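Local coordinates for surface protein SPB1 (Streptococcus agalactiae, PDB 4UZG) that forms the backbone subunit of the group B streptococcus type 2b pilus, a covalent polymer probably assembled by sortase, at residues Y57-T62 and T69-G74; D264-N267 and V273-T276. All coordinates share one frame; numbering follows the deposited sequence.

Contact 1: residues Y57-T62 and T69-G74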
# COMPACT_ATOMS: atom_id res chain seq x y z
N TYR A 57 -13.76 -10.13 2.48
CA TYR A 57 -13.17 -11.00 3.52
C TYR A 57 -13.19 -12.47 3.16
O TYR A 57 -14.14 -12.99 2.56
CB TYR A 57 -13.93 -10.86 4.87
CG TYR A 57 -14.24 -9.44 5.16
CD1 TYR A 57 -13.26 -8.59 5.66
CD2 TYR A 57 -15.47 -8.91 4.82
CE1 TYR A 57 -13.49 -7.24 5.81
CE2 TYR A 57 -15.72 -7.55 4.99
CZ TYR A 57 -14.71 -6.72 5.45
OH TYR A 57 -14.91 -5.37 5.60
N GLU A 58 -12.14 -13.15 3.60
CA GLU A 58 -12.14 -14.60 3.74
C GLU A 58 -11.76 -14.85 5.19
O GLU A 58 -10.70 -14.41 5.65
CB GLU A 58 -11.17 -15.27 2.78
CG GLU A 58 -11.20 -16.77 2.86
CD GLU A 58 -11.87 -17.42 1.68
OE1 GLU A 58 -12.76 -16.78 1.08
OE2 GLU A 58 -11.51 -18.56 1.33
N VAL A 59 -12.64 -15.56 5.91
CA VAL A 59 -12.48 -15.78 7.33
C VAL A 59 -12.36 -17.29 7.56
O VAL A 59 -13.27 -18.03 7.19
CB VAL A 59 -13.66 -15.21 8.14
CG1 VAL A 59 -13.39 -15.34 9.62
CG2 VAL A 59 -13.93 -13.75 7.75
N THR A 60 -11.27 -17.72 8.18
CA THR A 60 -11.05 -19.13 8.42
C THR A 60 -10.59 -19.39 9.85
O THR A 60 -9.98 -18.54 10.51
CB THR A 60 -9.98 -19.72 7.46
OG1 THR A 60 -8.74 -19.06 7.66
CG2 THR A 60 -10.38 -19.65 6.00
N ILE A 61 -10.86 -20.62 10.27
CA ILE A 61 -10.35 -21.17 11.51
C ILE A 61 -9.53 -22.40 11.13
O ILE A 61 -10.03 -23.31 10.46
CB ILE A 61 -11.48 -21.56 12.49
CG1 ILE A 61 -12.37 -20.34 12.80
CG2 ILE A 61 -10.88 -22.16 13.76
CD1 ILE A 61 -13.59 -20.68 13.57
N THR A 62 -8.28 -22.44 11.58
CA THR A 62 -7.38 -23.56 11.29
C THR A 62 -6.96 -24.20 12.60
O THR A 62 -6.45 -23.52 13.50
CB THR A 62 -6.14 -23.08 10.53
OG1 THR A 62 -6.54 -22.36 9.36
CG2 THR A 62 -5.27 -24.27 10.11
N THR A 69 -11.66 -24.54 8.55
CA THR A 69 -13.08 -24.26 8.43
C THR A 69 -13.21 -22.86 7.84
O THR A 69 -12.72 -21.90 8.41
CB THR A 69 -13.79 -24.32 9.79
OG1 THR A 69 -13.57 -25.61 10.38
CG2 THR A 69 -15.26 -24.06 9.66
N THR A 70 -13.84 -22.75 6.68
CA THR A 70 -14.11 -21.45 6.06
C THR A 70 -15.47 -20.97 6.53
O THR A 70 -16.48 -21.64 6.30
CB THR A 70 -14.04 -21.55 4.55
OG1 THR A 70 -12.71 -21.95 4.19
CG2 THR A 70 -14.39 -20.22 3.91
N LEU A 71 -15.51 -19.80 7.19
CA LEU A 71 -16.75 -19.29 7.78
C LEU A 71 -17.55 -18.52 6.75
O LEU A 71 -16.99 -17.97 5.79
CB LEU A 71 -16.43 -18.40 8.97
CG LEU A 71 -15.53 -19.00 10.05
CD1 LEU A 71 -15.43 -18.04 11.24
CD2 LEU A 71 -16.03 -20.35 10.51
N THR A 72 -18.86 -18.49 6.94
CA THR A 72 -19.75 -17.70 6.12
C THR A 72 -20.46 -16.64 6.96
O THR A 72 -20.67 -16.80 8.15
CB THR A 72 -20.77 -18.58 5.41
OG1 THR A 72 -21.60 -19.23 6.38
CG2 THR A 72 -20.08 -19.62 4.54
N GLN A 73 -20.85 -15.56 6.29
CA GLN A 73 -21.42 -14.41 6.97
C GLN A 73 -22.86 -14.67 7.45
O GLN A 73 -23.66 -15.25 6.73
CB GLN A 73 -21.42 -13.20 6.03
CG GLN A 73 -21.77 -11.90 6.71
CD GLN A 73 -21.80 -10.73 5.74
OE1 GLN A 73 -21.19 -10.75 4.68
NE2 GLN A 73 -22.54 -9.70 6.11
N GLY A 74 -23.16 -14.23 8.68
CA GLY A 74 -24.51 -14.33 9.24
C GLY A 74 -24.53 -13.90 10.70
O GLY A 74 -23.49 -13.85 11.36
O HOH W 1 -10.95 -20.82 2.51
O HOH W 2 -15.00 -16.51 4.57
O HOH W 3 -11.17 -25.76 11.56
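A beta hairpin joins strand 50-62 to strand 68-73, and this contact is the antiparallel pairing of its two arms. Ile61 and Thr69 form the hydrogen-bonded pair. Ile61 N gives its hydrogen to Thr69 O at 2.9 Å, and Thr69 N returns one to Ile61 O at 2.8 Å. Thr60 and Thr70 follow as a non-hydrogen-bonded pair, and Leu71 N then bonds to Val59 O at 2.9 Å, nearly straight at 167°. Beyond this bond, water 2 bridges Val59 N and Leu71 O.

The two faces differ. On the buried one, Leu71 ends in a fork. Its CD1 lies 3.8 Å from Val59 CG1, and its CD2 lies 3.9 Å from Ile61 CD1. Val59 CG1 stands anti to the backbone N (chi1 -175°), on the side where Leu71 lies. Tyr82 of the neighbouring strand 81-87 and Ile95 of strand 90-96 both pack on Val59 and Leu71. The other face is polar. There Thr60 turns its methyl CG2 to Thr70 OG1 at 3.7 Å. Strand 121-131 pairs with the far edge of 58-62. Water 1 links Glu58 to Thr70, donating to Glu58 OE2 at 2.6 Å and lying 2.7 Å from Thr70 OG1.

Contact 2: residues D264-N267 and V273-T276; sequences DTTN and VNPT
The side-chain amide of Asn274 reaches across to Asp264 and Thr266 and makes the two straighter bonds of this contact. Both start from ND2. One goes to Asp264 O at 3.0 Å, with an angle of 165° at the hydrogen. The other goes to Thr266 OG1 at 2.9 Å, with an angle of 159°. Both acceptors lie close to the amide plane, so the two bonds together fix the rotation of the amide. The chi1 of Asn274 (-58°) sets CG beside its own backbone N, and amide and backbone N can then reach the same carbonyl. Asp264 O accepts from Asn274 N as well, at 2.8 Å, but this bond is bent and weak. The same oxygen also receives a CA-H...O contact from Val273.

Water extends the polar network at both ends. Water 5 lies by Thr266 OG1 and donates a longer bond to Asn274 OD1. Water 4 donates to Asp264 OD2 and accepts from Thr276 N at 2.9 Å.

Packing is lighter. Asp264 lays its CB against Asn274 O at 3.4 Å, and its OD2 comes to 3.7 Å from Pro275 CA. Thr265 and Val273 are an antiparallel non-hydrogen-bonded pair. Their methyls CG2 and CG1 are 4.5 Å apart, a loose touch.

The contact closes a short, hairpin-like return of the chain that belongs to the part of the protein with a prealbumin-like fold. Thr266 pairs with Leu272 through the backbone nearer the turn. Strand 273-279 runs parallel to strand 169-177, and Val273 and Pro275 bond to its backbone. The side chains of Val273 and Pro275 pack on strand 254-258. The short strand at about 265-266, held by few bonds, lies along the start of strand 273-279.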
# COMPACT_ATOMS: atom_id res chain seq x y z
N ASP A 264 20.78 8.57 -5.01
CA ASP A 264 20.21 9.89 -4.86
C ASP A 264 19.07 9.92 -3.85
O ASP A 264 18.03 10.54 -4.08
CB ASP A 264 19.70 10.38 -6.23
CG ASP A 264 20.78 10.34 -7.30
OD1 ASP A 264 21.93 10.74 -6.99
OD2 ASP A 264 20.50 9.92 -8.46
N THR A 265 19.26 9.25 -2.72
CA THR A 265 18.19 9.16 -1.75
C THR A 265 18.12 10.39 -0.84
O THR A 265 19.11 11.07 -0.61
CB THR A 265 18.32 7.90 -0.89
OG1 THR A 265 19.50 7.98 -0.08
CG2 THR A 265 18.40 6.65 -1.75
N THR A 266 16.93 10.65 -0.32
CA THR A 266 16.72 11.65 0.72
C THR A 266 16.87 10.99 2.07
O THR A 266 16.13 10.07 2.40
CB THR A 266 15.29 12.21 0.67
OG1 THR A 266 15.09 12.89 -0.56
CG2 THR A 266 15.03 13.17 1.83
N ASN A 267 17.82 11.49 2.86
CA ASN A 267 18.05 11.00 4.21
C ASN A 267 18.06 9.47 4.29
O ASN A 267 17.44 8.87 5.17
CB ASN A 267 17.00 11.58 5.16
CG ASN A 267 17.20 13.06 5.41
OD1 ASN A 267 18.15 13.66 4.90
ND2 ASN A 267 16.31 13.66 6.19
N VAL A 273 13.65 9.32 -3.89
CA VAL A 273 14.85 9.45 -4.72
C VAL A 273 14.79 10.76 -5.52
O VAL A 273 13.73 11.32 -5.79
CB VAL A 273 15.08 8.22 -5.63
CG1 VAL A 273 15.19 6.95 -4.82
CG2 VAL A 273 14.02 8.06 -6.68
N ASN A 274 15.99 11.22 -5.89
CA ASN A 274 16.18 12.55 -6.45
C ASN A 274 17.15 12.54 -7.62
O ASN A 274 18.21 13.15 -7.56
CB ASN A 274 16.75 13.47 -5.38
CG ASN A 274 15.87 13.56 -4.16
OD1 ASN A 274 15.00 14.44 -4.06
ND2 ASN A 274 16.09 12.65 -3.22
N PRO A 275 16.78 11.89 -8.74
CA PRO A 275 17.67 11.91 -9.90
C PRO A 275 17.83 13.32 -10.49
O PRO A 275 16.86 14.10 -10.53
CB PRO A 275 16.92 11.01 -10.90
CG PRO A 275 15.49 11.11 -10.50
CD PRO A 275 15.56 11.12 -9.00
N THR A 276 19.04 13.62 -10.97
CA THR A 276 19.33 14.83 -11.72
C THR A 276 19.56 14.43 -13.17
O THR A 276 20.32 13.50 -13.44
CB THR A 276 20.59 15.52 -11.16
OG1 THR A 276 20.33 15.95 -9.83
CG2 THR A 276 20.98 16.72 -11.98
O HOH W 4 21.10 11.57 -10.63
O HOH W 5 12.91 13.38 -1.75

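Contacts 1 and 2 lie on opposite sides of the chain's centre and do not touch. Their centres are 45 Å apart, and their nearest atoms about 33 Å. Contact 1 is complete, in sequence, well before the first residue of contact 2. Each joins segments close in sequence, but the two contacts belong to different parts of the fold. Contact 1 pairs neighbouring strands inside the large mixed sheet. Contact 2 sets a short, weak strand beside an outermost strand of a three-stranded sheet. Calcium is near contact 1, where the Thr69 side chain is about 5 Å from a bound ion. Asn67 and Ile68, between the two segments of contact 1, belong to a calcium site.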